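Local coordinates for protein diaminobutyrate-pyruvate transaminase and L-2,4-diaminobutyrate decarboxylase (Vibrio parahaemolyticus, PDB 2QMA) that probably carries out pyridoxal-phosphate-dependent transamination and decarboxylation of L-2,4-diaminobutyrate, this chain being its C-terminal decarboxylase domain, at residues A[43-48]-A[90-95]; A[96-101]-A[109-114]; A[326-331]-A[397-402]. All coordinates share one frame; numbering follows the deposited sequence.

Contact 1. Residues A[43-48]-A[90-95]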
loop_
_atom_site.group_PDB
_atom_site.type_symbol
_atom_site.label_atom_id
_atom_site.label_comp_id
_atom_site.label_asym_id
_atom_site.label_seq_id
_atom_site.Cartn_x
_atom_site.Cartn_y
_atom_site.Cartn_z
ATOM N N SER A 43 10.176 -0.326 24.480
ATOM C CA SER A 43 11.166 0.321 25.335
ATOM C C SER A 43 12.174 1.155 24.516
ATOM O O SER A 43 12.463 2.296 24.883
ATOM C CB SER A 43 11.884 -0.712 26.203
ATOM O OG SER A 43 12.938 -0.079 26.873
ATOM N N ALA A 44 12.683 0.599 23.415
ATOM C CA ALA A 44 13.669 1.307 22.595
ATOM C C ALA A 44 13.074 2.588 22.006
ATOM O O ALA A 44 13.750 3.613 21.947
ATOM C CB ALA A 44 14.199 0.417 21.498
HETATM N N MSE A 45 11.808 2.534 21.599
HETATM C CA MSE A 45 11.150 3.717 21.014
HETATM C C MSE A 45 10.862 4.769 22.071
HETATM O O MSE A 45 10.963 5.961 21.792
HETATM C CB MSE A 45 9.876 3.367 20.259
HETATM C CG MSE A 45 10.073 2.661 18.927
HETATM SE SE MSE A 45 11.242 3.596 17.653
HETATM C CE MSE A 45 10.447 5.370 17.676
ATOM N N LYS A 46 10.526 4.331 23.287
ATOM C CA LYS A 46 10.333 5.253 24.383
ATOM C C LYS A 46 11.621 6.063 24.605
ATOM O O LYS A 46 11.594 7.298 24.685
ATOM C CB LYS A 46 9.950 4.479 25.638
ATOM C CG LYS A 46 9.664 5.377 26.876
ATOM C CD LYS A 46 9.023 4.567 27.959
ATOM C CE LYS A 46 8.946 5.367 29.247
ATOM N NZ LYS A 46 7.777 4.945 30.065
ATOM N N SER A 47 12.750 5.358 24.694
ATOM C CA SER A 47 14.062 5.996 24.873
ATOM C C SER A 47 14.339 6.990 23.757
ATOM O O SER A 47 14.874 8.079 23.989
ATOM C CB SER A 47 15.183 4.955 24.896
ATOM O OG SER A 47 16.447 5.597 25.025
ATOM N N VAL A 48 13.973 6.611 22.532
ATOM C CA VAL A 48 14.187 7.474 21.373
ATOM C C VAL A 48 13.355 8.761 21.540
ATOM O O VAL A 48 13.905 9.867 21.522
ATOM C CB VAL A 48 13.867 6.746 20.027
ATOM C CG1 VAL A 48 13.865 7.730 18.879
ATOM C CG2 VAL A 48 14.848 5.610 19.805
ATOM N N LEU A 90 20.437 4.294 14.899
ATOM C CA LEU A 90 20.850 4.879 13.628
ATOM C C LEU A 90 19.659 5.415 12.806
ATOM O O LEU A 90 19.706 6.506 12.221
ATOM C CB LEU A 90 21.664 3.836 12.827
ATOM C CG LEU A 90 22.153 4.226 11.428
ATOM C CD1 LEU A 90 23.138 5.396 11.546
ATOM C CD2 LEU A 90 22.754 3.003 10.680
ATOM N N VAL A 91 18.591 4.642 12.776
ATOM C CA VAL A 91 17.474 4.959 11.902
ATOM C C VAL A 91 16.480 5.899 12.639
ATOM O O VAL A 91 16.207 7.039 12.181
ATOM C CB VAL A 91 16.833 3.656 11.374
ATOM C CG1 VAL A 91 15.607 3.951 10.436
ATOM C CG2 VAL A 91 17.879 2.810 10.623
ATOM N N ALA A 92 15.988 5.436 13.793
ATOM C CA ALA A 92 14.924 6.132 14.527
ATOM C C ALA A 92 15.411 7.473 15.041
ATOM O O ALA A 92 14.739 8.489 14.863
ATOM C CB ALA A 92 14.392 5.256 15.680
ATOM N N LYS A 93 16.568 7.470 15.717
ATOM C CA LYS A 93 17.142 8.703 16.254
ATOM C C LYS A 93 17.292 9.817 15.191
ATOM O O LYS A 93 17.239 11.003 15.542
ATOM C CB LYS A 93 18.494 8.407 16.924
ATOM C CG LYS A 93 19.092 9.562 17.670
ATOM C CD LYS A 93 20.344 9.121 18.469
ATOM C CE LYS A 93 20.858 10.248 19.359
ATOM N NZ LYS A 93 22.280 10.028 19.798
ATOM N N ASN A 94 17.517 9.429 13.932
ATOM C CA ASN A 94 17.759 10.380 12.841
ATOM C C ASN A 94 16.590 10.565 11.859
ATOM O O ASN A 94 16.789 11.027 10.733
ATOM C CB ASN A 94 19.026 10.011 12.089
ATOM C CG ASN A 94 20.289 10.109 12.967
ATOM O OD1 ASN A 94 20.580 11.165 13.536
ATOM N ND2 ASN A 94 21.004 9.000 13.100
ATOM N N ALA A 95 15.393 10.200 12.299
ATOM C CA ALA A 95 14.160 10.299 11.502
ATOM C C ALA A 95 13.552 11.715 11.595
ATOM O O ALA A 95 14.047 12.572 12.319
ATOM C CB ALA A 95 13.177 9.271 11.984
#
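The apolar contacts centre on one methyl group, A92 CB. Selenomethionine M45 and V48 both reach it from helix 32-51. The SE atom of M45 lies 4.1 Å from A92 CB. V48 CG1 lies equally near, 4.1 Å from A92 CB, and V48 CG2 also faces this methyl. With CG1 opposite the backbone N (chi1 170°), V48 directs that branch at A92 and at the next peptide, 4.2 Å from K93 N. The chain of M45 bends at chi2 and chi3, which brings its selenium near A92. The backbones are closest at V48 and K93, whose CA atoms are 6.0 Å apart. This is helix packing in the N-terminal helical part of a fold type I decarboxylase, where helices 32-51 and 80-92 lie side by side. No hydrogen bond crosses between the segments. Within 90-95, N94 ND2 donates to L90 O at 2.9 Å, with an N-H...O angle of 159°. A type I turn spans A92 to A95, with A95 N bonded to A92 O. V91 O and N94 O accept hydrogen bonds from S137 and S136 of the second subunit.

Contact 2. Residues A[96-101]-A[109-114]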
loop_
_atom_site.group_PDB
_atom_site.type_symbol
_atom_site.label_atom_id
_atom_site.label_comp_id
_atom_site.label_asym_id
_atom_site.label_seq_id
_atom_site.Cartn_x
_atom_site.Cartn_y
_atom_site.Cartn_z
ATOM N N ILE A 96 12.471 11.946 10.862
ATOM C CA ILE A 96 11.770 13.215 10.955
ATOM C C ILE A 96 10.636 13.012 11.968
ATOM O O ILE A 96 9.734 12.183 11.739
ATOM C CB ILE A 96 11.187 13.635 9.532
ATOM C CG1 ILE A 96 12.292 13.830 8.455
ATOM C CG2 ILE A 96 10.229 14.840 9.683
ATOM C CD1 ILE A 96 13.200 15.127 8.635
ATOM N N PHE A 97 10.671 13.758 13.082
ATOM C CA PHE A 97 9.677 13.589 14.130
ATOM C C PHE A 97 8.444 14.480 13.992
ATOM O O PHE A 97 8.455 15.665 14.384
ATOM C CB PHE A 97 10.334 13.689 15.509
ATOM C CG PHE A 97 11.220 12.519 15.796
ATOM C CD1 PHE A 97 10.700 11.382 16.423
ATOM C CD2 PHE A 97 12.552 12.526 15.398
ATOM C CE1 PHE A 97 11.502 10.265 16.669
ATOM C CE2 PHE A 97 13.354 11.407 15.635
ATOM C CZ PHE A 97 12.794 10.270 16.264
ATOM N N THR A 98 7.389 13.883 13.433
ATOM C CA THR A 98 6.113 14.593 13.252
ATOM C C THR A 98 5.519 14.986 14.587
ATOM O O THR A 98 4.651 15.877 14.646
ATOM C CB THR A 98 5.052 13.723 12.536
ATOM O OG1 THR A 98 4.732 12.580 13.356
ATOM C CG2 THR A 98 5.516 13.319 11.147
ATOM N N GLN A 99 6.008 14.338 15.659
ATOM C CA GLN A 99 5.500 14.599 17.014
ATOM C C GLN A 99 6.088 15.860 17.604
ATOM O O GLN A 99 5.608 16.331 18.634
ATOM C CB GLN A 99 5.778 13.428 17.964
ATOM C CG GLN A 99 5.008 12.160 17.634
ATOM C CD GLN A 99 5.750 11.216 16.661
ATOM O OE1 GLN A 99 6.852 11.510 16.141
ATOM N NE2 GLN A 99 5.144 10.056 16.442
ATOM N N HIS A 100 7.151 16.376 16.993
ATOM C CA HIS A 100 7.746 17.606 17.473
ATOM C C HIS A 100 6.990 18.817 16.887
ATOM O O HIS A 100 6.708 18.836 15.664
ATOM C CB HIS A 100 9.243 17.684 17.121
ATOM C CG HIS A 100 9.949 18.781 17.874
ATOM N ND1 HIS A 100 9.893 20.109 17.489
ATOM C CD2 HIS A 100 10.659 18.755 19.029
ATOM C CE1 HIS A 100 10.545 20.846 18.376
ATOM N NE2 HIS A 100 11.045 20.044 19.301
ATOM N N PRO A 101 6.679 19.826 17.723
ATOM C CA PRO A 101 5.900 20.974 17.247
ATOM C C PRO A 101 6.485 21.689 16.037
ATOM O O PRO A 101 5.751 22.327 15.320
ATOM C CB PRO A 101 5.912 21.957 18.434
ATOM C CG PRO A 101 6.452 21.178 19.604
ATOM C CD PRO A 101 7.034 19.922 19.166
ATOM N N THR A 109 1.230 13.388 9.024
ATOM C CA THR A 109 0.472 13.484 10.255
ATOM C C THR A 109 1.149 12.835 11.467
ATOM O O THR A 109 1.762 11.740 11.356
ATOM C CB THR A 109 -1.000 12.944 10.003
ATOM O OG1 THR A 109 -1.924 13.582 10.883
ATOM C CG2 THR A 109 -1.109 11.425 10.100
ATOM N N PRO A 110 1.076 13.507 12.627
ATOM C CA PRO A 110 1.506 12.814 13.842
ATOM C C PRO A 110 0.435 11.734 14.158
ATOM O O PRO A 110 -0.777 12.025 14.164
ATOM C CB PRO A 110 1.574 13.937 14.895
ATOM C CG PRO A 110 0.538 14.970 14.432
ATOM C CD PRO A 110 0.581 14.878 12.896
ATOM N N PRO A 111 0.873 10.479 14.330
ATOM C CA PRO A 111 -0.042 9.327 14.449
ATOM C C PRO A 111 -0.837 9.263 15.761
ATOM O O PRO A 111 -0.296 9.448 16.841
ATOM C CB PRO A 111 0.884 8.108 14.306
ATOM C CG PRO A 111 2.212 8.610 14.747
ATOM C CD PRO A 111 2.289 10.075 14.371
ATOM N N LEU A 112 -2.133 9.020 15.617
ATOM C CA LEU A 112 -3.011 8.830 16.721
ATOM C C LEU A 112 -2.675 7.521 17.409
ATOM O O LEU A 112 -2.430 6.503 16.778
ATOM C CB LEU A 112 -4.464 8.796 16.248
ATOM C CG LEU A 112 -5.393 10.005 16.521
ATOM C CD1 LEU A 112 -6.843 9.561 16.354
ATOM C CD2 LEU A 112 -5.174 10.735 17.865
HETATM N N MSE A 113 -2.719 7.545 18.717
HETATM C CA MSE A 113 -2.414 6.357 19.508
HETATM C C MSE A 113 -3.205 5.114 19.098
HETATM O O MSE A 113 -2.626 4.028 19.014
HETATM C CB MSE A 113 -2.615 6.644 20.994
HETATM C CG MSE A 113 -1.904 5.635 21.886
HETATM SE SE MSE A 113 -0.002 5.925 21.799
HETATM C CE MSE A 113 0.063 7.569 22.893
ATOM N N PRO A 114 -4.529 5.247 18.885
ATOM C CA PRO A 114 -5.310 4.105 18.422
ATOM C C PRO A 114 -4.871 3.507 17.086
ATOM O O PRO A 114 -4.970 2.293 16.920
ATOM C CB PRO A 114 -6.746 4.659 18.323
ATOM C CG PRO A 114 -6.629 6.109 18.397
ATOM C CD PRO A 114 -5.408 6.402 19.194
#
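The hydroxyl OG1 of T98 is packed against three residues of 109-114, although no hydrogen bond joins the segments. It lies 3.3 Å from P110 CA and 3.6 Å from P111 CD. T109 O is farther, 3.7 Å from T98 OG1. The contact belongs to the fold type I decarboxylase domain, where the connection after helix 80-92 doubles back before helix 113-125. It is buried, and brings two stretches of this one connection together. T98 CA and P110 CA come within 5.0 Å. With chi1 at 64°, OG1 sits between the backbone N and the carbonyl carbon of T98 and faces P110 and P111. CG2 of the same threonine lies 4.1 Å from T109 O. P110 also meets the backbone of T98, with its CB 3.6 Å from T98 O. A type I turn from F97 to H100, with H100 N bonded to F97 O, places T98 and Q99 at its two central positions.

T109 itself points its CB away from 96-101. Its OG1 bonds to K325 O, and K325 is the predicted attachment lysine for pyridoxal phosphate, not modified in this structure. T109 O accepts a bond from N126 of the second subunit, so the dimer interface reaches this loop pair. The Q99 chain bends at chi2 and crosses the P111 ring at about a right angle. Its NE2 bonds to A124 O of the second subunit while lying 3.5 Å from P111 CD.

Contact 3. Residues A[326-331]-A[397-402]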
loop_
_atom_site.group_PDB
_atom_site.type_symbol
_atom_site.label_atom_id
_atom_site.label_comp_id
_atom_site.label_asym_id
_atom_site.label_seq_id
_atom_site.Cartn_x
_atom_site.Cartn_y
_atom_site.Cartn_z
ATOM N N LEU A 326 -5.512 14.173 7.821
ATOM C CA LEU A 326 -6.093 14.883 8.942
ATOM C C LEU A 326 -6.859 13.973 9.910
ATOM O O LEU A 326 -7.245 14.402 11.003
ATOM C CB LEU A 326 -7.001 15.980 8.384
ATOM C CG LEU A 326 -7.343 17.274 9.099
ATOM C CD1 LEU A 326 -6.176 17.963 9.810
ATOM C CD2 LEU A 326 -8.103 18.200 8.093
ATOM N N PHE A 327 -7.065 12.710 9.541
ATOM C CA PHE A 327 -7.627 11.735 10.513
ATOM C C PHE A 327 -6.560 11.096 11.434
ATOM O O PHE A 327 -6.881 10.264 12.300
ATOM C CB PHE A 327 -8.344 10.599 9.805
ATOM C CG PHE A 327 -9.670 10.969 9.138
ATOM C CD1 PHE A 327 -10.897 10.668 9.752
ATOM C CD2 PHE A 327 -9.683 11.505 7.841
ATOM C CE1 PHE A 327 -12.124 10.939 9.098
ATOM C CE2 PHE A 327 -10.872 11.788 7.199
ATOM C CZ PHE A 327 -12.104 11.491 7.819
ATOM N N TYR A 328 -5.301 11.475 11.228
ATOM C CA TYR A 328 -4.169 11.048 12.083
ATOM C C TYR A 328 -3.812 9.558 12.105
ATOM O O TYR A 328 -3.090 9.102 12.999
ATOM C CB TYR A 328 -4.440 11.492 13.518
ATOM C CG TYR A 328 -4.772 12.959 13.627
ATOM C CD1 TYR A 328 -3.804 13.935 13.354
ATOM C CD2 TYR A 328 -6.023 13.371 14.099
ATOM C CE1 TYR A 328 -4.084 15.300 13.500
ATOM C CE2 TYR A 328 -6.315 14.766 14.265
ATOM C CZ TYR A 328 -5.332 15.706 13.942
ATOM O OH TYR A 328 -5.596 17.046 14.075
ATOM N N GLN A 329 -4.315 8.800 11.129
ATOM C CA GLN A 329 -3.971 7.392 11.028
ATOM C C GLN A 329 -2.541 7.232 10.483
ATOM O O GLN A 329 -2.080 8.072 9.711
ATOM C CB GLN A 329 -5.002 6.648 10.131
ATOM C CG GLN A 329 -6.454 6.875 10.628
ATOM C CD GLN A 329 -6.630 6.529 12.120
ATOM O OE1 GLN A 329 -6.685 5.356 12.489
ATOM N NE2 GLN A 329 -6.686 7.553 12.973
ATOM N N THR A 330 -1.865 6.143 10.846
ATOM C CA THR A 330 -0.570 5.836 10.255
ATOM C C THR A 330 -0.670 5.509 8.734
ATOM O O THR A 330 -1.659 4.908 8.251
ATOM C CB THR A 330 0.119 4.656 10.962
ATOM O OG1 THR A 330 -0.795 3.576 11.041
ATOM C CG2 THR A 330 0.597 5.014 12.414
ATOM N N ILE A 331 0.348 5.906 7.981
ATOM C CA ILE A 331 0.436 5.471 6.569
ATOM C C ILE A 331 0.523 3.946 6.473
ATOM O O ILE A 331 1.245 3.362 7.261
ATOM C CB ILE A 331 1.654 6.124 5.881
ATOM C CG1 ILE A 331 1.511 7.656 5.897
ATOM C CG2 ILE A 331 1.869 5.563 4.447
ATOM C CD1 ILE A 331 2.878 8.349 5.988
ATOM N N ASP A 397 -12.208 21.897 14.285
ATOM C CA ASP A 397 -12.724 23.247 14.654
ATOM C C ASP A 397 -11.571 24.083 15.240
ATOM O O ASP A 397 -11.337 25.223 14.852
ATOM C CB ASP A 397 -13.870 23.137 15.663
ATOM C CG ASP A 397 -15.132 22.492 15.058
ATOM O OD1 ASP A 397 -15.188 22.317 13.801
ATOM O OD2 ASP A 397 -16.069 22.174 15.819
ATOM N N HIS A 398 -10.854 23.478 16.177
ATOM C CA HIS A 398 -9.657 24.083 16.788
ATOM C C HIS A 398 -8.576 24.508 15.782
ATOM O O HIS A 398 -8.025 25.630 15.843
ATOM C CB HIS A 398 -9.053 23.121 17.799
ATOM C CG HIS A 398 -7.717 23.567 18.289
ATOM N ND1 HIS A 398 -6.534 23.012 17.846
ATOM C CD2 HIS A 398 -7.379 24.589 19.107
ATOM C CE1 HIS A 398 -5.522 23.633 18.424
ATOM N NE2 HIS A 398 -6.009 24.595 19.197
ATOM N N LEU A 399 -8.259 23.588 14.872
ATOM C CA LEU A 399 -7.207 23.793 13.923
ATOM C C LEU A 399 -7.568 24.963 13.033
ATOM O O LEU A 399 -6.713 25.773 12.755
ATOM C CB LEU A 399 -6.968 22.532 13.091
ATOM C CG LEU A 399 -6.248 21.342 13.740
ATOM C CD1 LEU A 399 -6.174 20.157 12.775
ATOM C CD2 LEU A 399 -4.846 21.752 14.201
ATOM N N LEU A 400 -8.835 25.054 12.599
ATOM C CA LEU A 400 -9.255 26.145 11.718
ATOM C C LEU A 400 -9.184 27.470 12.453
ATOM O O LEU A 400 -8.701 28.490 11.907
ATOM C CB LEU A 400 -10.682 25.914 11.174
ATOM C CG LEU A 400 -10.698 25.127 9.835
ATOM C CD1 LEU A 400 -10.018 23.784 9.961
ATOM C CD2 LEU A 400 -12.138 24.953 9.244
ATOM N N ALA A 401 -9.605 27.467 13.712
ATOM C CA ALA A 401 -9.507 28.703 14.496
ATOM C C ALA A 401 -8.057 29.111 14.714
ATOM O O ALA A 401 -7.742 30.305 14.642
ATOM C CB ALA A 401 -10.222 28.576 15.851
ATOM N N GLN A 402 -7.203 28.145 15.061
ATOM C CA GLN A 402 -5.795 28.443 15.377
ATOM C C GLN A 402 -5.036 28.945 14.158
ATOM O O GLN A 402 -4.184 29.828 14.257
ATOM C CB GLN A 402 -5.098 27.203 15.916
ATOM C CG GLN A 402 -3.638 27.390 16.203
ATOM C CD GLN A 402 -3.136 26.276 17.042
ATOM O OE1 GLN A 402 -2.829 25.201 16.522
ATOM N NE2 GLN A 402 -3.041 26.508 18.371
#
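The backbones of L326 and L399 stay well apart, with their CA atoms 10.3 Å from each other, so long side chains bridge the space between the loop 326-331 and the helix. One methyl of the helix, L399 CD1, makes both contacts. L326 CD1 meets it at 3.7 Å, the two side chains pointing opposite ways and overlapping at their ends. CG of L326 stands roughly opposite its backbone N (chi1 -153°), and the chain extends from there to L399. Y328 arrives from the loop with its OH 3.4 Å from L399 CD1. A methyl cannot hydrogen-bond to the hydroxyl, so this is packing; Y328 OH hydrogen-bonds to L473 O. Y328 has a left-handed backbone conformation (phi 65°). L326 O lies 3.4 Å above the plane of the Y328 ring, nearer its edge than its centre. L326 O also bonds to Y396 OH.

L326 follows K325, the predicted cofactor lysine. The contact thus joins a loop near the expected active site of a fold type I enzyme to helix 389-411. The loop itself links strands 318-322 and 334-338 of the large mixed sheet. Beyond the tyrosine, T330 and Q329 pack on helix 113-125.

Overall arrangement
Contact 1 lies toward the outside of the chain, about 24 Å from its centre, and is partly exposed. Contacts 2 and 3 are buried and closer in. Contact 1 sets a helix against a helix end and turn, contact 2 joins two loop runs, and contact 3 sets a loop against a helix. No hydrogen bond crosses any. Contacts 1 and 3 are mainly apolar, while prolines meet a hydroxyl and an amide in contact 2. F97 couples contacts 1 and 2, packing on V48. Contacts 2 and 3 meet where L112 N probably bonds to Y328 O at 2.8 Å and P111 packs on T330. Contacts 1 and 3 do not touch. The second subunit borders all three.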